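Local coordinates for protein P43 (Trichuris muris, PDB 6QIX) that tethers to matrix and inhibits interleukin-13 function as the major secreted protein of a whipworm parasite, at residues I124-K127 with L128-C131; E172-E175 with S176-C180; K299-D302 with D303-A306. All coordinates share one frame; numbering follows the deposited sequence.

Contact 1 of 3, residues I124-K127 with L128-C131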
# COMPACT_ATOMS: atom_id res chain seq x y z
N ILE A 124 -1.49 -5.24 -1.38
CA ILE A 124 -2.54 -4.38 -1.96
C ILE A 124 -2.99 -3.30 -0.97
O ILE A 124 -3.49 -2.23 -1.37
CB ILE A 124 -3.75 -5.21 -2.46
CG1 ILE A 124 -4.33 -6.06 -1.33
CG2 ILE A 124 -3.33 -6.04 -3.63
CD1 ILE A 124 -5.38 -7.03 -1.81
N ASN A 125 -2.83 -3.55 0.33
CA ASN A 125 -3.32 -2.57 1.30
C ASN A 125 -2.58 -1.25 1.23
O ASN A 125 -3.07 -0.26 1.78
CB ASN A 125 -3.29 -3.15 2.71
CG ASN A 125 -1.88 -3.42 3.24
OD1 ASN A 125 -0.86 -3.35 2.53
ND2 ASN A 125 -1.82 -3.79 4.53
N GLU A 126 -1.43 -1.20 0.55
CA GLU A 126 -0.69 0.05 0.44
C GLU A 126 -1.54 1.14 -0.23
O GLU A 126 -1.33 2.33 0.01
CB GLU A 126 0.61 -0.15 -0.34
CG GLU A 126 1.68 -0.98 0.37
CD GLU A 126 2.32 -0.30 1.60
OE1 GLU A 126 2.34 0.96 1.69
OE2 GLU A 126 2.83 -1.07 2.47
N LYS A 127 -2.47 0.74 -1.09
CA LYS A 127 -3.35 1.71 -1.76
C LYS A 127 -4.13 2.53 -0.74
O LYS A 127 -4.33 3.75 -0.91
CB LYS A 127 -4.30 0.96 -2.68
CG LYS A 127 -5.32 1.79 -3.43
CD LYS A 127 -5.83 1.03 -4.67
CE LYS A 127 -6.93 1.77 -5.44
NZ LYS A 127 -6.69 1.78 -6.92
N LEU A 128 -4.59 1.85 0.33
CA LEU A 128 -5.35 2.52 1.38
C LEU A 128 -4.45 3.23 2.38
O LEU A 128 -4.78 4.32 2.83
CB LEU A 128 -6.24 1.52 2.10
CG LEU A 128 -7.38 0.94 1.28
CD1 LEU A 128 -8.24 0.02 2.10
CD2 LEU A 128 -8.23 2.03 0.69
N LYS A 129 -3.32 2.63 2.73
CA LYS A 129 -2.35 3.30 3.60
C LYS A 129 -1.94 4.63 2.99
O LYS A 129 -1.73 5.62 3.71
CB LYS A 129 -1.13 2.39 3.83
CG LYS A 129 -1.44 1.11 4.56
CD LYS A 129 -0.27 0.15 4.45
CE LYS A 129 0.76 0.40 5.50
NZ LYS A 129 1.83 -0.68 5.49
N GLN A 130 -1.88 4.71 1.67
CA GLN A 130 -1.41 5.93 1.04
C GLN A 130 -2.42 7.06 1.14
O GLN A 130 -2.06 8.22 0.83
CB GLN A 130 -1.03 5.61 -0.42
CG GLN A 130 0.32 4.89 -0.48
CD GLN A 130 0.66 4.34 -1.84
OE1 GLN A 130 -0.04 4.59 -2.80
NE2 GLN A 130 1.69 3.53 -1.91
N CYS A 131 -3.63 6.79 1.63
CA CYS A 131 -4.55 7.89 1.88
C CYS A 131 -3.95 8.86 2.88
O CYS A 131 -4.30 10.05 2.90
CB CYS A 131 -5.89 7.39 2.41
SG CYS A 131 -6.86 6.41 1.21
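Lys129 and Glu126, three residues apart on a short helix, meet through their charged ends. The ammonium NZ of Lys129 lies 3.2 Å from OE2 of Glu126 in a salt bridge, reaching that oxygen from above the carboxylate plane, 47° out of it. Each chain is bent once on the way, Glu126 at chi2 (-69°) and Lys129 at chi3 (85°), and the two cross obliquely. The other carboxylate oxygen, OE1, is engaged by Gln327, so the group is held at both of its oxygens.

Close carbon-to-oxygen contacts accompany the ion pair. CD of Lys129 touches both the Glu126 carboxylate and the amide of Asn125, whose OD1 is 4.0 Å from it. CG of Gln130 lies against Glu126 O at 3.1 Å, while NE2 of Gln130 is hydrogen-bonded to Met326 O and to OE1 of Gln327.

The backbone bonds belong to the short helix 126-129; residues 130-131 are 3-10, and here the disulfide of Cys131 ties the segment to Cys362. Asn125 O serves two donors, Lys129 N at 3.1 Å and Leu128 N at 3.0 Å. The next bond, Gln130 N to Glu126 O, is also 3.0 Å long. Leu128 and Lys129 both rest on Phe149 of helix 139-151, and Lys127 O accepts a hydrogen bond from His345.

Contact 2 of 3, residues E172-E175 with S176-C180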
# COMPACT_ATOMS: atom_id res chain seq x y z
N GLU A 172 2.08 -19.89 7.62
CA GLU A 172 2.46 -19.79 6.22
C GLU A 172 2.07 -21.07 5.50
O GLU A 172 1.96 -22.13 6.13
CB GLU A 172 3.99 -19.57 6.09
CG GLU A 172 4.46 -18.31 6.85
CD GLU A 172 5.93 -17.99 6.77
OE1 GLU A 172 6.68 -18.73 6.06
OE2 GLU A 172 6.34 -16.97 7.42
N PRO A 173 1.87 -21.01 4.19
CA PRO A 173 1.54 -22.26 3.47
C PRO A 173 2.66 -23.26 3.60
O PRO A 173 3.84 -22.90 3.61
CB PRO A 173 1.36 -21.79 2.03
CG PRO A 173 1.09 -20.27 2.16
CD PRO A 173 1.97 -19.87 3.29
N ASN A 174 2.27 -24.54 3.75
CA ASN A 174 3.27 -25.59 3.58
C ASN A 174 3.70 -25.63 2.12
O ASN A 174 3.16 -24.92 1.25
CB ASN A 174 2.76 -26.96 4.05
CG ASN A 174 1.53 -27.46 3.30
OD1 ASN A 174 1.02 -26.86 2.34
ND2 ASN A 174 1.04 -28.61 3.78
N GLU A 175 4.69 -26.48 1.83
CA GLU A 175 5.29 -26.44 0.51
C GLU A 175 4.27 -26.76 -0.57
O GLU A 175 4.35 -26.21 -1.68
CB GLU A 175 6.47 -27.41 0.45
CG GLU A 175 7.41 -27.11 -0.65
CD GLU A 175 8.60 -28.04 -0.67
OE1 GLU A 175 9.05 -28.51 0.42
OE2 GLU A 175 9.05 -28.32 -1.79
N SER A 176 3.30 -27.64 -0.27
CA SER A 176 2.30 -28.05 -1.26
C SER A 176 1.08 -27.14 -1.33
O SER A 176 0.21 -27.35 -2.21
CB SER A 176 1.82 -29.49 -1.00
OG SER A 176 1.13 -29.60 0.25
N GLY A 177 1.02 -26.11 -0.49
CA GLY A 177 -0.13 -25.22 -0.46
C GLY A 177 -1.41 -25.93 -0.08
O GLY A 177 -2.48 -25.53 -0.54
N THR A 178 -1.33 -26.97 0.77
CA THR A 178 -2.52 -27.69 1.21
C THR A 178 -2.90 -27.41 2.65
O THR A 178 -4.02 -27.73 3.03
CB THR A 178 -2.35 -29.22 1.06
OG1 THR A 178 -1.19 -29.67 1.80
CG2 THR A 178 -2.21 -29.60 -0.42
N GLU A 179 -1.99 -26.84 3.45
CA GLU A 179 -2.21 -26.63 4.86
C GLU A 179 -1.45 -25.38 5.29
O GLU A 179 -0.42 -25.04 4.70
CB GLU A 179 -1.73 -27.82 5.70
CG GLU A 179 -2.18 -27.79 7.11
CD GLU A 179 -1.64 -28.96 7.93
OE1 GLU A 179 -0.93 -29.84 7.37
OE2 GLU A 179 -1.94 -28.98 9.14
N CYS A 180 -1.96 -24.71 6.32
CA CYS A 180 -1.23 -23.63 6.99
C CYS A 180 -0.40 -24.21 8.11
O CYS A 180 -0.93 -24.93 8.97
CB CYS A 180 -2.19 -22.60 7.57
SG CYS A 180 -3.12 -21.74 6.24
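Asn174 reaches across the bend that it opens and binds the far limb with both ends of its amide. Its CB is the least engaged atom, with Glu179 O as its nearest neighbour across the contact. With chi1 at 60°, CG sits between the backbone N and the carbonyl carbon, which turns the amide inward over the loop, and it comes to 3.4 Å from the same Glu179 O. The tip then divides its work. OD1 accepts from Thr178 N at 2.8 Å, in the carbonyl plane and on a lone pair, and also from Glu179 N at 3.2 Å, which approaches from above that plane. Ser176 OG adds a weak bond to OD1. On the other branch, Asn174 ND2 donates to Thr178 OG1 at 3.2 Å, with the acceptor almost in the amide plane. The same nitrogen also rests on CB of Glu179. Thr178 OG1 in turn donates to Ser176 OG at 2.8 Å, so the two hydroxyls and the amide are linked in a small polar network.

The backbone frame is a type I beta turn from Asn174 to Gly177, closed by Gly177 N to Asn174 O at 3.0 Å; Gly177 itself has a positive phi of 61°. The turn lies in the connection of a two-stranded antiparallel hairpin, 172-173 with 180-181, in which Pro173 and Cys180 form a non-hydrogen-bonded pair. Asn174 N donates to Glu179 O at 2.9 Å, and the disulfide of Cys180 with Cys167 anchors the returning limb.

Because OD1 takes two backbone N-H groups while ND2 is occupied by a hydroxyl, the amide's orientation is fixed by hydrogen bonding, and one side chain ties together the N-H groups of Thr178 and Glu179 and the Thr178 hydroxyl.

Contact 3 of 3, residues K299-D302 with D303-A306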
# COMPACT_ATOMS: atom_id res chain seq x y z
N LYS A 299 2.86 -2.45 -17.09
CA LYS A 299 4.07 -3.08 -17.60
C LYS A 299 5.07 -3.29 -16.47
O LYS A 299 5.64 -4.38 -16.34
CB LYS A 299 4.65 -2.23 -18.73
CG LYS A 299 6.03 -2.69 -19.21
CD LYS A 299 5.94 -4.02 -19.90
CE LYS A 299 7.03 -4.17 -20.97
NZ LYS A 299 6.74 -5.38 -21.79
N ILE A 300 5.28 -2.27 -15.63
CA ILE A 300 6.24 -2.43 -14.54
C ILE A 300 5.85 -3.59 -13.62
O ILE A 300 6.70 -4.38 -13.21
CB ILE A 300 6.38 -1.12 -13.75
CG1 ILE A 300 7.07 -0.04 -14.59
CG2 ILE A 300 7.20 -1.37 -12.48
CD1 ILE A 300 6.77 1.38 -14.14
N TRP A 301 4.56 -3.71 -13.29
CA TRP A 301 4.11 -4.80 -12.42
C TRP A 301 4.16 -6.14 -13.14
O TRP A 301 4.57 -7.15 -12.54
CB TRP A 301 2.71 -4.50 -11.90
CG TRP A 301 2.79 -3.58 -10.72
CD1 TRP A 301 2.59 -2.22 -10.68
CD2 TRP A 301 3.17 -3.96 -9.39
NE1 TRP A 301 2.80 -1.75 -9.40
CE2 TRP A 301 3.18 -2.79 -8.60
CE3 TRP A 301 3.55 -5.17 -8.81
CZ2 TRP A 301 3.50 -2.82 -7.23
CZ3 TRP A 301 3.84 -5.19 -7.45
CH2 TRP A 301 3.79 -4.04 -6.67
N ASP A 302 3.79 -6.19 -14.42
CA ASP A 302 3.93 -7.46 -15.13
C ASP A 302 5.38 -7.92 -15.10
O ASP A 302 5.66 -9.11 -14.87
CB ASP A 302 3.46 -7.30 -16.59
CG ASP A 302 1.93 -7.27 -16.74
OD1 ASP A 302 1.21 -7.67 -15.81
OD2 ASP A 302 1.43 -6.81 -17.81
N ASP A 303 6.31 -6.98 -15.33
CA ASP A 303 7.73 -7.34 -15.34
C ASP A 303 8.21 -7.76 -13.96
O ASP A 303 8.98 -8.74 -13.84
CB ASP A 303 8.54 -6.16 -15.87
CG ASP A 303 8.30 -5.91 -17.37
OD1 ASP A 303 8.73 -4.86 -17.88
OD2 ASP A 303 7.68 -6.78 -18.04
N PHE A 304 7.78 -7.07 -12.91
CA PHE A 304 8.15 -7.47 -11.56
C PHE A 304 7.63 -8.87 -11.24
O PHE A 304 8.35 -9.71 -10.67
CB PHE A 304 7.63 -6.47 -10.50
CG PHE A 304 7.74 -7.02 -9.10
CD1 PHE A 304 8.99 -7.13 -8.50
CD2 PHE A 304 6.62 -7.48 -8.42
CE1 PHE A 304 9.14 -7.70 -7.22
CE2 PHE A 304 6.76 -8.06 -7.15
CZ PHE A 304 8.01 -8.16 -6.53
N THR A 305 6.36 -9.12 -11.53
CA THR A 305 5.76 -10.41 -11.18
C THR A 305 6.48 -11.55 -11.91
O THR A 305 6.84 -12.58 -11.29
CB THR A 305 4.26 -10.35 -11.49
OG1 THR A 305 3.66 -9.31 -10.69
CG2 THR A 305 3.56 -11.67 -11.26
N ALA A 306 6.74 -11.36 -13.21
CA ALA A 306 7.53 -12.33 -13.95
C ALA A 306 8.94 -12.49 -13.37
O ALA A 306 9.45 -13.62 -13.27
CB ALA A 306 7.61 -11.90 -15.41
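Trp301 and Phe304 lie side by side on one flank of helix 292-310, an alpha-helix whose backbone shows the regular i to i+4 pattern here. Their first torsions differ. Trp301 has CG anti to the carbonyl carbon (chi1 -82°), whereas Phe304 has CG anti to the backbone N (chi1 167°), and with these torsions the two side chains point the same way. CZ3 of the Trp301 indole comes to 3.7 Å from CD2 of the Phe304 ring. The ring planes stand at 87°, with the centroid of the indole six-membered ring 5.7 Å from that of Phe304, but the approach is oblique. Helix 315-325 lies against this pair: Leu325 touches both rings, Ala322 meets Trp301, and Tyr321 meets Phe304, which also makes an edge-to-face contact with Tyr225.

A different face carries charge. Lys299 bends at chi2, which brings its methylenes up to the carboxylate oxygens of Asp303, with Lys299 CD 3.5 Å from Asp303 OD1. Lys299 NZ remains 4.1 Å from Asp303 OD2, beyond salt-bridge range, so the attraction is probably modest, and between the two side chains it is a methylene carbon that comes nearest. OD1 of Asp302 instead hydrogen-bonds ND1 of His116.

Along the backbone, Asp303 N to Lys299 O and Phe304 N to Ile300 O are both 2.9 Å. The corresponding bond from Ala306 N to Asp302 O continues the pattern. Thr305 has OG1 beside its own backbone N, which turns the hydroxyl back along the helix; it is hydrogen-bonded to His116 O. That OG1 also lies 3.0 Å from Trp301 O, the same oxygen that accepts from Thr305 N at 2.8 Å.

In the fold
The three contacts follow one another in the chain and none touches another, yet each shows a local i to i+3, i+4 or i+5 interaction settled in a different backbone setting. Contact 1 lies near the middle of the molecule, its centre about 4 Å from that of the chain, whereas contact 3 is about 17 Å and contact 2 about 25 Å out. Contacts 1 and 3 approach most closely, about 8 Å between nearest atoms, and both border Met326. Bound polyether, probably from the crystallisation liquor, comes within about 3 Å of the side chains of Lys127 and Trp301. Contact 2 stands apart, its centre 27 Å from that of contact 1.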